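Local coordinates for teicoplanin pseudoaglycone deacetylases Orf2 (Actinoplanes teichomyceticus, PDB 3DFF), which probably removes the acetyl group from a sugar of the teicoplanin pseudoaglycone, as a zinc-dependent deacetylase of the PIG-L family, at residues A[14-19]-A[162-167]; A[20-25]-A[224-229]; A[39-44]-A[89-94]; A[150-155]-A[178-183]; A[156-161]-A[184-189]. All coordinates share one frame; numbering follows the deposited sequence.

In the fold
Five contacts show how a Rossmann-like sheet builds a metal site at the carboxyl ends of its strands. Contact 1 is the centre: buried, polar and organised round zinc. Contact 5, also buried, follows on from it, since His164 ND1 donates to Asp187 OD1. Contacts 3 and 4 are parallel strand pairings in the same sheet, only partly buried; their ladders do not touch, and strand 9-14 lies between strands 37-42 and 151-155. Contacts 4 and 5 share strand 182-185, passing from ladder to loop. Contact 2 is buried too, but apolar, though its Tyr229 touches Asp18 of contact 1. Chemistry thus shifts from metal ligation to backbone pairing to hydrocarbon packing.

Contact 1. Residues A[14-19]-A[162-167]; sequences SPHLDD and PDHEAT. With ZN (zinc ion), chain B.
The imidazoles of His16 and His164 meet beside Pro15 at a zinc ion. Pro15 CG sits over the centre of one face of the His164 ring, 3.6 Å from its centroid, a CH-pi contact, while His16 ND1 lies at that ring's edge. The His16 ring carries Pro15 CB over one face, toward the rim, and receives Asp163 OD2 in its plane at the edge. The two imidazoles are turned 48° apart, neither stacked nor edge-to-face, because each directs a nitrogen at the metal: His16 ND1 and His164 NE2 both bind zinc at 2.1 Å. Asp19 comes tip to tip with His164, its carboxylate nearly perpendicular to the ring, and binds zinc unevenly, OD2 at 2.1 Å and OD1 at 2.6 Å. Two waters complete the sphere, and one of them donates to Asp18 OD1 at 2.6 Å. The far nitrogen of His16 is held as well: NE2 donates to the anti lone pair of Asp163 OD2 at 2.9 Å, almost straight at 170°. This second-shell carboxylate, itself salt-bridged to Arg101, helps to hold the ring's rotation, with zinc on ND1; His164 has its second partner in Asp187. The His-Asp-His site, completed by two waters, is the metal centre expected of a PIG-L deacetylase. It joins the loop between strand 9-14 and helix 19-33 to the first turn of helix 162-178, with Cys155 of strand 151-155 packed against both Pro15 and His164.

Contact 2. Residues A[20-25]-A[224-229]; sequences AVLSFG and QAVERY
Apolar helix-to-helix packing joins Val21 and Leu22, near the start of helix 19-33, to Ala225 and Val226 of helix 216-226 and Tyr229 in the turn that follows. In this Rossmann-like fold the first helix follows directly on the zinc-binding loop, and the contact covers one of its sides in the buried interior. The valine does most of the work. Its two methyls part company: CG1, anti to the backbone N (chi1 173°), reaches Ala225 CB at 3.8 Å and Val226 CG2 at 3.9 Å, whereas Val21 CG2 comes 3.3 Å from Tyr229 OH. Leu22 adds a second point of packing, its CD2 meeting Val226 CG1 at 3.8 Å as the two side chains cross at about a right angle. Tyr229, which closes a type I beta turn begun at Val226, brings its ring edge-on to Val21, with CG2 lying in the plane of the ring. Leu83 and Leu86 also pack on Val21, while Leu243 and Phe244 of helix 243-254 lie against Val226. The phenol oxygen is satisfied: Tyr229 OH is hydrogen-bonded to Asp79 and takes a bond from a water at 2.9 Å, and the same water accepts from Val21 N at 3.0 Å.

Contact 3. Residues A[39-44]-A[89-94]; sequences LVYTVF and AHRHGR
Tyr41 and Arg91 stand side by side on neighbouring parallel strands, and their side chains show how a register sorts its residues. Strands 37-42 and 89-92 form one edge of the Rossmann-like sheet, with 89-92 outermost; the axes of 39-42 and 89-92 run 20° apart. Leu39, Tyr41, Ala89 and Arg91 project from one face, Val40, Thr42, His90 and His92 from the other. On the first face the tyrosine ring and the extended arginine chain slant across each other, Tyr41 CD1 touching Arg91 CG at 3.8 Å, while ring and guanidinium planes stand 80° apart. The guanidinium goes on to a salt bridge with Glu146 of helix 126-147, which covers this face. Leu39, with CG anti to its backbone N (chi1 -179°), sends CD1 across to Ala89 CB at 3.7 Å. The opposite face lies against helix 71-85, where His92 hydrogen-bonds Asp79; His90 has been seen to bind zinc in a crystal structure of this protein, though none is bound to it here. Four backbone hydrogen bonds bind the ladder, from Val40 N to Ala89 O, Arg91 N to Val40 O, Thr42 N to Arg91 O and Gly93 N to Thr42 O. The ring of Tyr41 runs forward beside Gly93, with CE1 3.6 Å from its CA. Beyond it, a water bridges the two segments, 2.6 Å from Tyr41 OH and 3.1 Å from Arg94 N.

Contact 4. Residues A[150-155]-A[178-183]; sequences TLVVTC and KNVPVR
Val152 and Val182 are bridged in a parallel ladder between strands 151-155 and 182-185, the two strands of a beta-alpha-beta unit whose crossover is helix 162-178. The tight side of the contact faces that helix. Here Val152 splits its methyls between two partners: CG2, anti to its own carbonyl carbon, meets Val180 CG1 at 3.7 Å, and CG1 reaches Val182 CG2 at 4.1 Å. Thr175 of the helix packs on both Val152 and Val182. The more exposed side is made by Thr150, Leu151, Pro181 and the outer part of Arg183. Leu151 CD1 lies 3.7 Å from Pro181 O, and the ring of exposed Pro181 rests on the carbonyl of exposed Thr150, CG to O 3.3 Å. Arg183, bent at chi3, takes its polar end away to Thr264 of strand 263-269. Between the two sides runs the backbone ladder, in which Val152 N donates to Pro181 O at 3.0 Å, Arg183 N to Val152 O at 2.9 Å and Thr154 N to Arg183 O at 3.0 Å. Val152 thus uses both its N-H and its carbonyl toward the partner strand, which is consistent with main-chain bonds holding the register while branched aliphatic side chains seal the helix-covered face.

Contact 5. Residues A[156-161]-A[184-189]; sequences AAIGEH and LWEDLP
Asp187 reaches across to the loop 156-161, and its atoms meet different partners. Its CB lies 3.7 Å from Ile158 O. With CG anti to its own carbonyl carbon (chi1 -51°), the carboxylate is carried over the start of the type II turn from Ala157 to Glu160, and Asp187 CG comes 3.4 Å from Ile158 N. OD2 sits among backbone amides: it accepts a weak hydrogen bond from Ile158 N at 2.9 Å, and Ala157 N is 2.8 Å from it. Ala156 CB also touches OD2, at 3.4 Å. OD1 accepts from His164 ND1. Beside this, Ala156 N donates to Trp185 O at 3.0 Å, extending the pairing of strands 151-155 and 182-185, and Ile158 CD1 packs on Glu186 CG at 3.8 Å. The buried carboxylate therefore links the loop before helix 162-178 to a zinc ligand: as a second-shell acceptor it helps to orient the His164 ring, and the hydrogen bond would be expected to polarise the imidazole toward the metal.

Contact 1. Residues A[14-19]-A[162-167]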
# COMPACT_ATOMS: atom_id res chain seq x y z
N SER A 14 3.13 -0.66 3.90
CA SER A 14 2.61 -0.29 2.59
C SER A 14 3.03 -1.33 1.54
O SER A 14 4.20 -1.71 1.50
CB SER A 14 3.16 1.07 2.21
OG SER A 14 2.54 1.55 1.02
N PRO A 15 2.11 -1.78 0.68
CA PRO A 15 2.54 -2.68 -0.40
C PRO A 15 3.53 -1.99 -1.33
O PRO A 15 4.62 -2.52 -1.56
CB PRO A 15 1.23 -3.03 -1.16
CG PRO A 15 0.14 -2.53 -0.32
CD PRO A 15 0.66 -1.48 0.63
N HIS A 16 3.15 -0.81 -1.85
CA HIS A 16 3.96 -0.11 -2.84
C HIS A 16 4.34 1.27 -2.34
O HIS A 16 3.81 1.75 -1.33
CB HIS A 16 3.20 0.09 -4.15
CG HIS A 16 2.76 -1.19 -4.77
ND1 HIS A 16 1.44 -1.48 -5.01
CD2 HIS A 16 3.48 -2.24 -5.24
CE1 HIS A 16 1.35 -2.67 -5.59
NE2 HIS A 16 2.58 -3.15 -5.73
N LEU A 17 5.25 1.90 -3.07
CA LEU A 17 5.72 3.25 -2.75
C LEU A 17 4.68 4.29 -3.18
O LEU A 17 4.77 4.87 -4.27
CB LEU A 17 7.09 3.48 -3.40
CG LEU A 17 8.20 2.52 -2.94
CD1 LEU A 17 9.32 2.43 -3.93
CD2 LEU A 17 8.77 2.97 -1.56
N ASP A 18 3.69 4.48 -2.31
CA ASP A 18 2.59 5.46 -2.46
C ASP A 18 1.36 5.07 -1.65
O ASP A 18 0.59 5.94 -1.27
CB ASP A 18 2.19 5.71 -3.92
CG ASP A 18 1.77 4.42 -4.68
OD1 ASP A 18 1.68 3.32 -4.10
OD2 ASP A 18 1.56 4.54 -5.91
N ASP A 19 1.15 3.78 -1.40
CA ASP A 19 -0.16 3.33 -0.92
C ASP A 19 -0.49 3.87 0.47
O ASP A 19 -1.61 4.30 0.72
CB ASP A 19 -0.27 1.80 -0.91
CG ASP A 19 -0.33 1.21 -2.30
OD1 ASP A 19 -1.23 1.57 -3.08
OD2 ASP A 19 0.53 0.36 -2.62
N PRO A 162 -2.43 -8.18 -6.50
CA PRO A 162 -1.74 -9.31 -5.84
C PRO A 162 -0.72 -8.88 -4.77
O PRO A 162 -0.55 -9.57 -3.74
CB PRO A 162 -1.02 -10.00 -7.00
CG PRO A 162 -1.76 -9.58 -8.24
CD PRO A 162 -2.41 -8.27 -7.98
N ASP A 163 -0.03 -7.78 -5.02
CA ASP A 163 0.97 -7.28 -4.08
C ASP A 163 0.29 -6.76 -2.81
O ASP A 163 0.85 -6.84 -1.71
CB ASP A 163 1.80 -6.15 -4.70
CG ASP A 163 2.76 -6.65 -5.79
OD1 ASP A 163 3.02 -7.86 -5.86
OD2 ASP A 163 3.28 -5.80 -6.54
N HIS A 164 -0.90 -6.19 -2.97
CA HIS A 164 -1.68 -5.71 -1.82
C HIS A 164 -2.18 -6.88 -0.99
O HIS A 164 -2.12 -6.84 0.24
CB HIS A 164 -2.86 -4.85 -2.27
CG HIS A 164 -2.45 -3.47 -2.70
ND1 HIS A 164 -3.17 -2.34 -2.34
CD2 HIS A 164 -1.41 -3.04 -3.45
CE1 HIS A 164 -2.57 -1.28 -2.85
NE2 HIS A 164 -1.50 -1.67 -3.53
N GLU A 165 -2.67 -7.92 -1.67
CA GLU A 165 -3.11 -9.13 -0.96
C GLU A 165 -1.96 -9.83 -0.25
O GLU A 165 -2.12 -10.25 0.89
CB GLU A 165 -3.84 -10.08 -1.92
CG GLU A 165 -5.10 -9.45 -2.45
CD GLU A 165 -5.98 -10.40 -3.25
OE1 GLU A 165 -5.50 -11.47 -3.67
OE2 GLU A 165 -7.15 -10.05 -3.46
N ALA A 166 -0.80 -9.93 -0.90
CA ALA A 166 0.38 -10.55 -0.25
C ALA A 166 0.81 -9.77 0.99
O ALA A 166 1.12 -10.37 2.03
CB ALA A 166 1.53 -10.64 -1.23
N THR A 167 0.81 -8.45 0.90
CA THR A 167 1.21 -7.60 2.01
C THR A 167 0.25 -7.78 3.18
O THR A 167 0.66 -7.97 4.33
CB THR A 167 1.22 -6.12 1.57
OG1 THR A 167 2.23 -5.96 0.55
CG2 THR A 167 1.54 -5.21 2.75
ZN ZN B . -0.20 -0.28 -4.51
O HOH W 1 0.62 1.42 -5.44
O HOH W 2 -1.29 -0.61 -6.16

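Contact 2. Residues A[20-25]-A[224-229]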
# COMPACT_ATOMS: atom_id res chain seq x y z
N ALA A 20 0.49 3.85 1.37
CA ALA A 20 0.27 4.30 2.75
C ALA A 20 -0.08 5.77 2.77
O ALA A 20 -0.96 6.20 3.55
CB ALA A 20 1.53 4.04 3.61
N VAL A 21 0.61 6.56 1.96
CA VAL A 21 0.33 8.01 1.93
C VAL A 21 -1.05 8.27 1.32
O VAL A 21 -1.86 8.99 1.89
CB VAL A 21 1.46 8.80 1.25
CG1 VAL A 21 1.06 10.27 1.10
CG2 VAL A 21 2.75 8.67 2.07
N LEU A 22 -1.32 7.66 0.17
CA LEU A 22 -2.64 7.81 -0.46
C LEU A 22 -3.78 7.41 0.47
O LEU A 22 -4.84 8.07 0.49
CB LEU A 22 -2.73 6.91 -1.69
CG LEU A 22 -2.02 7.43 -2.93
CD1 LEU A 22 -1.84 6.29 -3.92
CD2 LEU A 22 -2.79 8.60 -3.56
N SER A 23 -3.58 6.33 1.20
CA SER A 23 -4.67 5.73 1.97
C SER A 23 -4.76 6.22 3.40
O SER A 23 -5.85 6.22 3.99
CB SER A 23 -4.57 4.20 1.97
OG SER A 23 -4.56 3.69 0.65
N PHE A 24 -3.62 6.61 3.96
CA PHE A 24 -3.52 6.78 5.42
C PHE A 24 -2.61 7.95 5.79
O PHE A 24 -2.22 8.09 6.95
CB PHE A 24 -3.03 5.45 6.04
CG PHE A 24 -3.19 5.35 7.55
CD1 PHE A 24 -4.42 5.55 8.16
CD2 PHE A 24 -2.09 5.03 8.34
CE1 PHE A 24 -4.55 5.44 9.56
CE2 PHE A 24 -2.21 4.92 9.73
CZ PHE A 24 -3.43 5.13 10.34
N GLY A 25 -2.30 8.81 4.82
CA GLY A 25 -1.36 9.90 5.04
C GLY A 25 -1.84 10.85 6.13
O GLY A 25 -1.04 11.33 6.92
N GLN A 224 -0.42 17.35 -0.07
CA GLN A 224 0.90 17.83 -0.47
C GLN A 224 1.88 16.64 -0.55
O GLN A 224 2.69 16.57 -1.46
CB GLN A 224 1.44 18.87 0.51
CG GLN A 224 0.78 20.23 0.38
CD GLN A 224 0.96 21.11 1.61
OE1 GLN A 224 1.78 20.83 2.49
NE2 GLN A 224 0.18 22.18 1.67
N ALA A 225 1.77 15.71 0.39
CA ALA A 225 2.63 14.52 0.41
C ALA A 225 2.36 13.63 -0.80
O ALA A 225 3.30 13.18 -1.47
CB ALA A 225 2.47 13.74 1.70
N VAL A 226 1.09 13.38 -1.10
CA VAL A 226 0.74 12.65 -2.31
C VAL A 226 1.42 13.27 -3.54
O VAL A 226 1.96 12.56 -4.39
CB VAL A 226 -0.80 12.59 -2.51
CG1 VAL A 226 -1.16 12.03 -3.87
CG2 VAL A 226 -1.45 11.78 -1.40
N GLU A 227 1.48 14.60 -3.61
CA GLU A 227 2.09 15.25 -4.75
C GLU A 227 3.58 14.96 -4.94
O GLU A 227 4.13 15.20 -6.01
CB GLU A 227 1.85 16.77 -4.70
CG GLU A 227 0.39 17.09 -4.86
CD GLU A 227 0.11 18.58 -4.84
OE1 GLU A 227 0.59 19.27 -3.92
OE2 GLU A 227 -0.59 19.04 -5.75
N ARG A 228 4.24 14.45 -3.89
CA ARG A 228 5.65 14.13 -3.97
C ARG A 228 5.84 12.91 -4.86
O ARG A 228 6.92 12.72 -5.42
CB ARG A 228 6.26 13.87 -2.59
CG ARG A 228 6.93 15.08 -1.98
CD ARG A 228 5.93 16.16 -1.63
NE ARG A 228 6.58 17.32 -1.00
CZ ARG A 228 6.02 18.53 -0.96
NH1 ARG A 228 4.83 18.73 -1.50
NH2 ARG A 228 6.67 19.54 -0.39
N TYR A 229 4.79 12.10 -5.00
CA TYR A 229 4.87 10.92 -5.88
C TYR A 229 4.64 11.32 -7.32
O TYR A 229 3.63 10.94 -7.95
CB TYR A 229 3.89 9.81 -5.45
CG TYR A 229 4.18 9.25 -4.09
CD1 TYR A 229 5.23 8.35 -3.88
CD2 TYR A 229 3.39 9.61 -3.00
CE1 TYR A 229 5.47 7.79 -2.61
CE2 TYR A 229 3.64 9.09 -1.73
CZ TYR A 229 4.69 8.19 -1.54
OH TYR A 229 4.90 7.70 -0.28
O HOH W 3 3.14 5.64 0.72

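Contact 3. Residues A[39-44]-A[89-94]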
# COMPACT_ATOMS: atom_id res chain seq x y z
N LEU A 39 6.71 4.67 11.77
CA LEU A 39 7.56 4.08 10.73
C LEU A 39 6.69 3.48 9.64
O LEU A 39 5.81 2.67 9.92
CB LEU A 39 8.45 2.99 11.31
CG LEU A 39 9.44 2.27 10.36
CD1 LEU A 39 10.42 3.24 9.74
CD2 LEU A 39 10.14 1.15 11.11
N VAL A 40 6.98 3.87 8.40
CA VAL A 40 6.24 3.36 7.24
C VAL A 40 7.18 2.46 6.45
O VAL A 40 8.12 2.95 5.82
CB VAL A 40 5.71 4.50 6.38
CG1 VAL A 40 4.97 3.97 5.14
CG2 VAL A 40 4.77 5.41 7.23
N TYR A 41 6.92 1.17 6.54
CA TYR A 41 7.72 0.14 5.86
C TYR A 41 7.01 -0.23 4.58
O TYR A 41 5.85 -0.62 4.62
CB TYR A 41 7.84 -1.09 6.77
CG TYR A 41 8.31 -2.37 6.09
CD1 TYR A 41 9.57 -2.44 5.49
CD2 TYR A 41 7.50 -3.50 6.07
CE1 TYR A 41 10.01 -3.61 4.88
CE2 TYR A 41 7.92 -4.69 5.45
CZ TYR A 41 9.19 -4.73 4.85
OH TYR A 41 9.62 -5.89 4.25
N THR A 42 7.71 -0.12 3.45
CA THR A 42 7.13 -0.54 2.17
C THR A 42 7.74 -1.88 1.77
O THR A 42 8.95 -2.01 1.65
CB THR A 42 7.37 0.50 1.09
OG1 THR A 42 6.78 1.76 1.48
CG2 THR A 42 6.75 0.04 -0.26
N VAL A 43 6.87 -2.86 1.58
CA VAL A 43 7.23 -4.24 1.22
C VAL A 43 7.87 -4.33 -0.17
O VAL A 43 8.98 -4.84 -0.31
CB VAL A 43 5.99 -5.16 1.30
CG1 VAL A 43 6.33 -6.62 0.93
CG2 VAL A 43 5.39 -5.10 2.70
N PHE A 44 7.16 -3.86 -1.19
CA PHE A 44 7.60 -4.06 -2.58
C PHE A 44 8.42 -2.88 -3.08
O PHE A 44 8.11 -2.26 -4.10
CB PHE A 44 6.40 -4.44 -3.47
CG PHE A 44 5.82 -5.77 -3.11
CD1 PHE A 44 6.45 -6.94 -3.54
CD2 PHE A 44 4.70 -5.87 -2.28
CE1 PHE A 44 5.95 -8.22 -3.18
CE2 PHE A 44 4.19 -7.14 -1.92
CZ PHE A 44 4.83 -8.32 -2.36
N ALA A 89 9.09 8.48 9.51
CA ALA A 89 10.23 7.63 9.07
C ALA A 89 9.83 6.62 8.00
O ALA A 89 8.66 6.20 7.93
CB ALA A 89 10.82 6.89 10.28
N HIS A 90 10.81 6.19 7.20
CA HIS A 90 10.58 5.23 6.11
C HIS A 90 11.51 4.05 6.27
O HIS A 90 12.59 4.18 6.86
CB HIS A 90 10.86 5.88 4.76
CG HIS A 90 12.27 6.39 4.61
ND1 HIS A 90 13.27 5.64 4.03
CD2 HIS A 90 12.84 7.55 5.00
CE1 HIS A 90 14.40 6.33 4.06
NE2 HIS A 90 14.17 7.49 4.65
N ARG A 91 11.11 2.91 5.70
CA ARG A 91 11.94 1.72 5.60
C ARG A 91 11.58 1.00 4.30
O ARG A 91 10.42 0.63 4.10
CB ARG A 91 11.73 0.80 6.81
CG ARG A 91 12.60 -0.47 6.79
CD ARG A 91 12.61 -1.11 8.16
NE ARG A 91 13.39 -2.35 8.21
CZ ARG A 91 14.13 -2.72 9.25
NH1 ARG A 91 14.23 -1.93 10.32
NH2 ARG A 91 14.78 -3.87 9.22
N HIS A 92 12.56 0.80 3.44
CA HIS A 92 12.31 0.24 2.12
C HIS A 92 12.69 -1.23 2.03
O HIS A 92 13.87 -1.59 2.13
CB HIS A 92 13.02 1.07 1.05
CG HIS A 92 12.45 2.45 0.89
ND1 HIS A 92 13.18 3.50 0.37
CD2 HIS A 92 11.23 2.95 1.19
CE1 HIS A 92 12.41 4.58 0.33
NE2 HIS A 92 11.23 4.27 0.84
N GLY A 93 11.69 -2.08 1.83
CA GLY A 93 11.86 -3.54 1.81
C GLY A 93 12.53 -4.06 0.55
O GLY A 93 12.84 -3.28 -0.37
N ARG A 94 12.74 -5.38 0.54
CA ARG A 94 13.56 -6.06 -0.46
C ARG A 94 12.76 -6.72 -1.58
O ARG A 94 13.34 -7.24 -2.53
CB ARG A 94 14.38 -7.17 0.24
CG ARG A 94 13.56 -8.35 0.70
CD ARG A 94 14.47 -9.41 1.33
NE ARG A 94 13.73 -10.32 2.18
CZ ARG A 94 13.36 -11.55 1.86
NH1 ARG A 94 13.62 -12.08 0.66
NH2 ARG A 94 12.71 -12.27 2.77
O HOH W 4 12.04 -6.38 3.34

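Contact 4. Residues A[150-155]-A[178-183]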
# COMPACT_ATOMS: atom_id res chain seq x y z
N THR A 150 3.21 -0.79 18.85
CA THR A 150 2.00 -1.00 19.63
C THR A 150 0.79 -1.18 18.74
O THR A 150 -0.23 -1.73 19.17
CB THR A 150 1.73 0.15 20.61
OG1 THR A 150 1.81 1.40 19.91
CG2 THR A 150 2.75 0.14 21.75
N LEU A 151 0.92 -0.74 17.48
CA LEU A 151 -0.15 -0.83 16.49
C LEU A 151 0.47 -1.00 15.11
O LEU A 151 1.43 -0.31 14.77
CB LEU A 151 -1.00 0.44 16.46
CG LEU A 151 -2.18 0.48 15.46
CD1 LEU A 151 -3.14 -0.65 15.72
CD2 LEU A 151 -2.93 1.80 15.46
N VAL A 152 -0.08 -1.92 14.33
CA VAL A 152 0.30 -2.05 12.92
C VAL A 152 -0.92 -1.73 12.05
O VAL A 152 -2.03 -2.21 12.33
CB VAL A 152 0.78 -3.48 12.59
CG1 VAL A 152 1.05 -3.64 11.08
CG2 VAL A 152 2.04 -3.83 13.37
N VAL A 153 -0.71 -0.94 11.00
CA VAL A 153 -1.77 -0.68 10.01
C VAL A 153 -1.25 -1.05 8.63
O VAL A 153 -0.14 -0.69 8.27
CB VAL A 153 -2.27 0.77 10.00
CG1 VAL A 153 -3.56 0.89 9.18
CG2 VAL A 153 -2.54 1.27 11.45
N THR A 154 -2.08 -1.76 7.87
CA THR A 154 -1.71 -2.15 6.51
C THR A 154 -2.94 -2.06 5.62
O THR A 154 -3.97 -1.55 6.05
CB THR A 154 -1.07 -3.55 6.46
OG1 THR A 154 -0.48 -3.72 5.16
CG2 THR A 154 -2.10 -4.64 6.72
N CYS A 155 -2.84 -2.55 4.38
CA CYS A 155 -3.93 -2.33 3.43
C CYS A 155 -5.00 -3.40 3.51
O CYS A 155 -4.72 -4.57 3.79
CB CYS A 155 -3.38 -2.27 2.01
SG CYS A 155 -2.49 -3.79 1.52
N LYS A 178 2.92 -12.65 16.54
CA LYS A 178 3.54 -11.72 17.49
C LYS A 178 2.58 -11.09 18.50
O LYS A 178 3.02 -10.36 19.40
CB LYS A 178 4.34 -10.63 16.76
CG LYS A 178 5.52 -11.13 15.94
CD LYS A 178 6.68 -11.55 16.83
CE LYS A 178 7.79 -12.20 16.02
NZ LYS A 178 8.90 -12.63 16.91
N ASN A 179 1.28 -11.33 18.34
CA ASN A 179 0.25 -10.76 19.21
C ASN A 179 0.29 -9.23 19.25
O ASN A 179 0.31 -8.62 20.33
CB ASN A 179 0.35 -11.36 20.63
CG ASN A 179 -0.99 -11.48 21.32
OD1 ASN A 179 -2.04 -11.10 20.77
ND2 ASN A 179 -0.98 -12.01 22.55
N VAL A 180 0.31 -8.61 18.07
CA VAL A 180 0.29 -7.15 17.93
C VAL A 180 -1.04 -6.73 17.27
O VAL A 180 -1.46 -7.37 16.28
CB VAL A 180 1.49 -6.66 17.05
CG1 VAL A 180 1.43 -5.18 16.81
CG2 VAL A 180 2.84 -7.03 17.68
N PRO A 181 -1.70 -5.68 17.81
CA PRO A 181 -2.97 -5.23 17.21
C PRO A 181 -2.73 -4.76 15.80
O PRO A 181 -1.72 -4.11 15.54
CB PRO A 181 -3.34 -3.99 18.02
CG PRO A 181 -2.52 -4.05 19.24
CD PRO A 181 -1.32 -4.88 18.98
N VAL A 182 -3.69 -5.02 14.92
CA VAL A 182 -3.57 -4.64 13.52
C VAL A 182 -4.88 -4.06 12.99
O VAL A 182 -5.96 -4.49 13.41
CB VAL A 182 -3.07 -5.83 12.66
CG1 VAL A 182 -4.09 -6.96 12.62
CG2 VAL A 182 -2.67 -5.36 11.25
N ARG A 183 -4.77 -3.08 12.10
CA ARG A 183 -5.93 -2.48 11.44
C ARG A 183 -5.63 -2.46 9.96
O ARG A 183 -4.45 -2.51 9.57
CB ARG A 183 -6.20 -1.06 11.92
CG ARG A 183 -6.48 -0.90 13.41
CD ARG A 183 -6.74 0.55 13.77
NE ARG A 183 -8.00 1.05 13.21
CZ ARG A 183 -9.20 0.87 13.77
NH1 ARG A 183 -9.32 0.18 14.90
NH2 ARG A 183 -10.28 1.35 13.18

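Contact 5. Residues A[156-161]-A[184-189]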
# COMPACT_ATOMS: atom_id res chain seq x y z
N ALA A 156 -6.25 -3.01 3.22
CA ALA A 156 -7.32 -3.99 3.06
C ALA A 156 -7.22 -4.81 1.77
O ALA A 156 -7.85 -5.86 1.66
CB ALA A 156 -8.69 -3.28 3.11
N ALA A 157 -6.45 -4.32 0.80
CA ALA A 157 -6.34 -4.91 -0.54
C ALA A 157 -7.67 -4.85 -1.30
O ALA A 157 -7.97 -5.71 -2.12
CB ALA A 157 -5.76 -6.36 -0.51
N ILE A 158 -8.44 -3.80 -1.04
CA ILE A 158 -9.54 -3.46 -1.94
C ILE A 158 -8.93 -3.20 -3.32
O ILE A 158 -7.90 -2.53 -3.44
CB ILE A 158 -10.31 -2.24 -1.41
CG1 ILE A 158 -11.05 -2.63 -0.12
CG2 ILE A 158 -11.29 -1.68 -2.46
CD1 ILE A 158 -11.43 -1.43 0.75
N GLY A 159 -9.55 -3.78 -4.36
CA GLY A 159 -8.99 -3.70 -5.70
C GLY A 159 -8.21 -4.94 -6.12
O GLY A 159 -7.87 -5.09 -7.30
N GLU A 160 -7.89 -5.79 -5.14
CA GLU A 160 -7.34 -7.14 -5.35
C GLU A 160 -5.97 -7.17 -6.05
O GLU A 160 -5.64 -8.17 -6.72
CB GLU A 160 -8.36 -8.05 -6.07
CG GLU A 160 -9.68 -8.25 -5.31
CD GLU A 160 -10.71 -9.10 -6.07
OE1 GLU A 160 -11.93 -8.87 -5.86
OE2 GLU A 160 -10.32 -9.99 -6.84
N HIS A 161 -5.16 -6.12 -5.90
CA HIS A 161 -3.81 -6.15 -6.48
C HIS A 161 -3.04 -7.25 -5.75
O HIS A 161 -3.01 -7.28 -4.50
CB HIS A 161 -3.08 -4.82 -6.35
CG HIS A 161 -1.75 -4.80 -7.05
ND1 HIS A 161 -1.49 -3.98 -8.13
CD2 HIS A 161 -0.62 -5.51 -6.83
CE1 HIS A 161 -0.25 -4.19 -8.54
NE2 HIS A 161 0.30 -5.12 -7.78
N LEU A 184 -6.68 -2.43 9.14
CA LEU A 184 -6.50 -2.28 7.69
C LEU A 184 -7.07 -0.94 7.26
O LEU A 184 -8.15 -0.57 7.72
CB LEU A 184 -7.21 -3.38 6.94
CG LEU A 184 -6.93 -4.82 7.40
CD1 LEU A 184 -7.65 -5.81 6.51
CD2 LEU A 184 -5.44 -5.11 7.45
N TRP A 185 -6.40 -0.26 6.35
CA TRP A 185 -6.96 0.97 5.80
C TRP A 185 -7.71 0.67 4.53
O TRP A 185 -7.50 -0.35 3.87
CB TRP A 185 -5.89 2.04 5.55
CG TRP A 185 -4.82 1.65 4.56
CD1 TRP A 185 -5.00 1.31 3.24
CD2 TRP A 185 -3.42 1.58 4.81
NE1 TRP A 185 -3.77 1.02 2.65
CE2 TRP A 185 -2.79 1.17 3.60
CE3 TRP A 185 -2.62 1.80 5.94
CZ2 TRP A 185 -1.39 1.01 3.50
CZ3 TRP A 185 -1.22 1.61 5.83
CH2 TRP A 185 -0.64 1.24 4.62
N GLU A 186 -8.60 1.59 4.16
CA GLU A 186 -9.33 1.48 2.91
C GLU A 186 -8.40 1.91 1.78
O GLU A 186 -7.96 3.06 1.75
CB GLU A 186 -10.57 2.38 2.99
CG GLU A 186 -11.47 2.24 1.81
CD GLU A 186 -12.64 3.20 1.86
OE1 GLU A 186 -12.46 4.37 2.28
OE2 GLU A 186 -13.75 2.78 1.46
N ASP A 187 -8.08 0.98 0.85
CA ASP A 187 -7.12 1.31 -0.21
C ASP A 187 -7.66 2.45 -1.06
O ASP A 187 -8.74 2.32 -1.61
CB ASP A 187 -6.82 0.11 -1.13
CG ASP A 187 -6.45 -1.15 -0.38
OD1 ASP A 187 -5.32 -1.65 -0.62
OD2 ASP A 187 -7.27 -1.64 0.44
N LEU A 188 -6.90 3.53 -1.15
CA LEU A 188 -7.23 4.65 -2.05
C LEU A 188 -6.19 4.82 -3.15
O LEU A 188 -5.00 4.61 -2.92
CB LEU A 188 -7.38 5.96 -1.26
CG LEU A 188 -8.43 5.94 -0.15
CD1 LEU A 188 -8.37 7.23 0.63
CD2 LEU A 188 -9.83 5.77 -0.75
N PRO A 189 -6.63 5.22 -4.36
CA PRO A 189 -8.02 5.57 -4.70
C PRO A 189 -8.91 4.38 -5.08
O PRO A 189 -10.07 4.59 -5.43
CB PRO A 189 -7.84 6.49 -5.91
CG PRO A 189 -6.64 5.91 -6.61
CD PRO A 189 -5.72 5.43 -5.49